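Local structure of DNA repair protein rad60 (Schizosaccharomyces pombe, 3GOE) at residues 35-40 and 45-50. The protein helps repair DNA double-strand breaks by recombination between sister chromatids, possibly with the Smc5-Smc6 complex, and ends in this SUMO-like domain. Sequence-based numbering, arbitrary orientation.
Sequences LIKRYC and ISFHER
The F47 ring lies against the side of helix 32-43, where I36 and K37 form a shallow seat for it. The K37 chain lies over one face: its CG stands 3.8 Å from the F47 ring centroid and 14° off the normal, a CH-pi contact, and the extended chain then carries CE to within 4.0 Å of F47 CE1. K37 NZ, at 5.7 Å from that centroid, can add at most a weak cation-pi attraction. I36 meets the ring differently, its CG2 in plane at the edge, 3.7 Å from F47 CE2. With CG anti to the backbone N (chi1 175°), the ring swings from the loop backbone towards the helix, into this seat. The next bump is C40 SG, which fits into the hollow between I45 and F47, 3.8 Å from both I45 CG1 and F47 CA. Beyond it, I45 CD1 reaches Y39 CE2 at 3.9 Å, while Y39 OH is hydrogen-bonded to E20 O and to OG of S19, a calcium ligand. One backbone bond, I45 N to C40 O, ties loop to helix; its N-H...O angle of 136° is well short of straight. Were F47 cut back to an alanine, K37 CG and I36 CG2 would probably lose their aromatic partner, opening a gap beside the helix. In this beta-grasp fold, the loop leading to strand 52-55 is thus held mainly by apolar and CH-pi packing, with little reliance on charge.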
loop_
_atom_site.group_PDB
_atom_site.type_symbol
_atom_site.label_atom_id
_atom_site.label_comp_id
_atom_site.label_asym_id
_atom_site.label_seq_id
_atom_site.Cartn_x
_atom_site.Cartn_y
_atom_site.Cartn_z
ATOM N N LEU A 35 -1.971 -2.321 4.391
ATOM C CA LEU A 35 -2.082 -1.172 3.503
ATOM C C LEU A 35 -3.425 -1.183 2.774
ATOM O O LEU A 35 -4.086 -0.146 2.661
ATOM C CB LEU A 35 -0.895 -1.184 2.535
ATOM C CG LEU A 35 -0.914 -0.158 1.400
ATOM C CD1 LEU A 35 -1.082 1.278 1.898
ATOM C CD2 LEU A 35 0.348 -0.328 0.560
ATOM N N ILE A 36 -3.830 -2.364 2.279
ATOM C CA ILE A 36 -5.126 -2.468 1.636
ATOM C C ILE A 36 -6.258 -2.179 2.568
ATOM O O ILE A 36 -7.214 -1.454 2.248
ATOM C CB ILE A 36 -5.289 -3.855 0.931
ATOM C CG1 ILE A 36 -4.231 -4.067 -0.131
ATOM C CG2 ILE A 36 -6.674 -3.965 0.342
ATOM C CD1 ILE A 36 -4.164 -5.504 -0.640
ATOM N N LYS A 37 -6.222 -2.739 3.792
ATOM C CA LYS A 37 -7.250 -2.487 4.780
ATOM C C LYS A 37 -7.369 -0.985 5.075
ATOM O O LYS A 37 -8.474 -0.467 5.243
ATOM C CB LYS A 37 -7.001 -3.241 6.082
ATOM C CG LYS A 37 -7.223 -4.725 5.990
ATOM C CD LYS A 37 -6.919 -5.408 7.333
ATOM C CE LYS A 37 -7.285 -6.860 7.361
ATOM N NZ LYS A 37 -6.961 -7.405 8.691
ATOM N N ARG A 38 -6.243 -0.312 5.212
ATOM C CA ARG A 38 -6.232 1.126 5.504
ATOM C C ARG A 38 -6.768 1.916 4.312
ATOM O O ARG A 38 -7.552 2.848 4.490
ATOM C CB ARG A 38 -4.818 1.544 5.904
ATOM C CG ARG A 38 -4.712 3.034 6.196
ATOM C CD ARG A 38 -5.540 3.532 7.350
ATOM N NE ARG A 38 -5.246 2.925 8.637
ATOM C CZ ARG A 38 -4.250 3.286 9.442
ATOM N NH1 ARG A 38 -3.396 4.218 9.109
ATOM N NH2 ARG A 38 -4.077 2.676 10.638
ATOM N N TYR A 39 -6.356 1.569 3.101
ATOM C CA TYR A 39 -6.938 2.176 1.917
ATOM C C TYR A 39 -8.471 2.076 1.957
ATOM O O TYR A 39 -9.192 3.043 1.724
ATOM C CB TYR A 39 -6.365 1.511 0.643
ATOM C CG TYR A 39 -7.104 1.965 -0.587
ATOM C CD1 TYR A 39 -6.837 3.199 -1.180
ATOM C CD2 TYR A 39 -8.069 1.161 -1.162
ATOM C CE1 TYR A 39 -7.534 3.608 -2.314
ATOM C CE2 TYR A 39 -8.768 1.608 -2.266
ATOM C CZ TYR A 39 -8.505 2.816 -2.848
ATOM O OH TYR A 39 -9.248 3.225 -3.935
ATOM N N CYS A 40 -8.951 0.866 2.258
ATOM C CA CYS A 40 -10.391 0.637 2.229
ATOM C C CYS A 40 -11.114 1.468 3.278
ATOM O O CYS A 40 -12.210 1.991 2.974
ATOM C CB CYS A 40 -10.711 -0.852 2.424
ATOM S SG CYS A 40 -10.270 -1.865 0.986
ATOM N N ILE A 45 -14.640 1.840 1.155
ATOM C CA ILE A 45 -15.060 0.642 0.429
ATOM C C ILE A 45 -14.864 -0.559 1.305
ATOM O O ILE A 45 -14.058 -0.546 2.269
ATOM C CB ILE A 45 -14.384 0.472 -0.926
ATOM C CG1 ILE A 45 -12.917 0.121 -0.847
ATOM C CG2 ILE A 45 -14.644 1.706 -1.795
ATOM C CD1 ILE A 45 -12.246 -0.228 -2.151
ATOM N N SER A 46 -15.546 -1.665 1.004
ATOM C CA SER A 46 -15.437 -2.831 1.833
ATOM C C SER A 46 -14.158 -3.632 1.551
ATOM O O SER A 46 -13.891 -4.010 0.421
ATOM C CB SER A 46 -16.624 -3.763 1.637
ATOM O OG SER A 46 -17.789 -3.195 2.082
ATOM N N PHE A 47 -13.402 -3.951 2.574
ATOM C CA PHE A 47 -12.228 -4.789 2.427
ATOM C C PHE A 47 -12.670 -6.195 2.040
ATOM O O PHE A 47 -13.600 -6.758 2.590
ATOM C CB PHE A 47 -11.433 -4.829 3.724
ATOM C CG PHE A 47 -10.260 -5.806 3.639
ATOM C CD1 PHE A 47 -10.297 -7.046 4.199
ATOM C CD2 PHE A 47 -9.142 -5.434 2.900
ATOM C CE1 PHE A 47 -9.275 -7.968 4.020
ATOM C CE2 PHE A 47 -8.113 -6.350 2.728
ATOM C CZ PHE A 47 -8.171 -7.578 3.304
ATOM N N HIS A 48 -11.925 -6.789 1.110
ATOM C CA HIS A 48 -12.123 -8.153 0.671
ATOM C C HIS A 48 -10.783 -8.762 0.322
ATOM O O HIS A 48 -9.908 -8.059 -0.181
ATOM C CB HIS A 48 -13.020 -8.087 -0.595
ATOM C CG HIS A 48 -13.529 -9.437 -0.974
ATOM N ND1 HIS A 48 -12.900 -10.361 -1.691
ATOM C CD2 HIS A 48 -14.717 -10.049 -0.715
ATOM C CE1 HIS A 48 -13.504 -11.492 -1.851
ATOM N NE2 HIS A 48 -14.666 -11.307 -1.279
ATOM N N GLU A 49 -10.698 -10.087 0.502
ATOM C CA GLU A 49 -9.479 -10.834 0.242
ATOM C C GLU A 49 -8.971 -10.772 -1.159
ATOM O O GLU A 49 -7.831 -11.042 -1.485
ATOM C CB GLU A 49 -9.737 -12.347 0.594
ATOM C CG GLU A 49 -10.826 -13.074 -0.167
ATOM C CD GLU A 49 -11.244 -14.512 0.156
ATOM O OE1 GLU A 49 -10.541 -15.032 1.024
ATOM O OE2 GLU A 49 -12.260 -14.944 -0.464
ATOM N N ARG A 50 -9.766 -10.508 -2.111
ATOM C CA ARG A 50 -9.512 -10.490 -3.552
ATOM C C ARG A 50 -8.964 -9.162 -4.026
ATOM O O ARG A 50 -8.463 -9.093 -5.144
ATOM C CB ARG A 50 -10.714 -10.940 -4.442
ATOM C CG ARG A 50 -11.023 -12.418 -4.345
ATOM C CD ARG A 50 -12.058 -12.965 -5.311
ATOM N NE ARG A 50 -12.219 -14.430 -5.309
ATOM C CZ ARG A 50 -12.829 -15.132 -6.244
ATOM N NH1 ARG A 50 -13.355 -14.492 -7.266
ATOM N NH2 ARG A 50 -12.880 -16.459 -6.081
#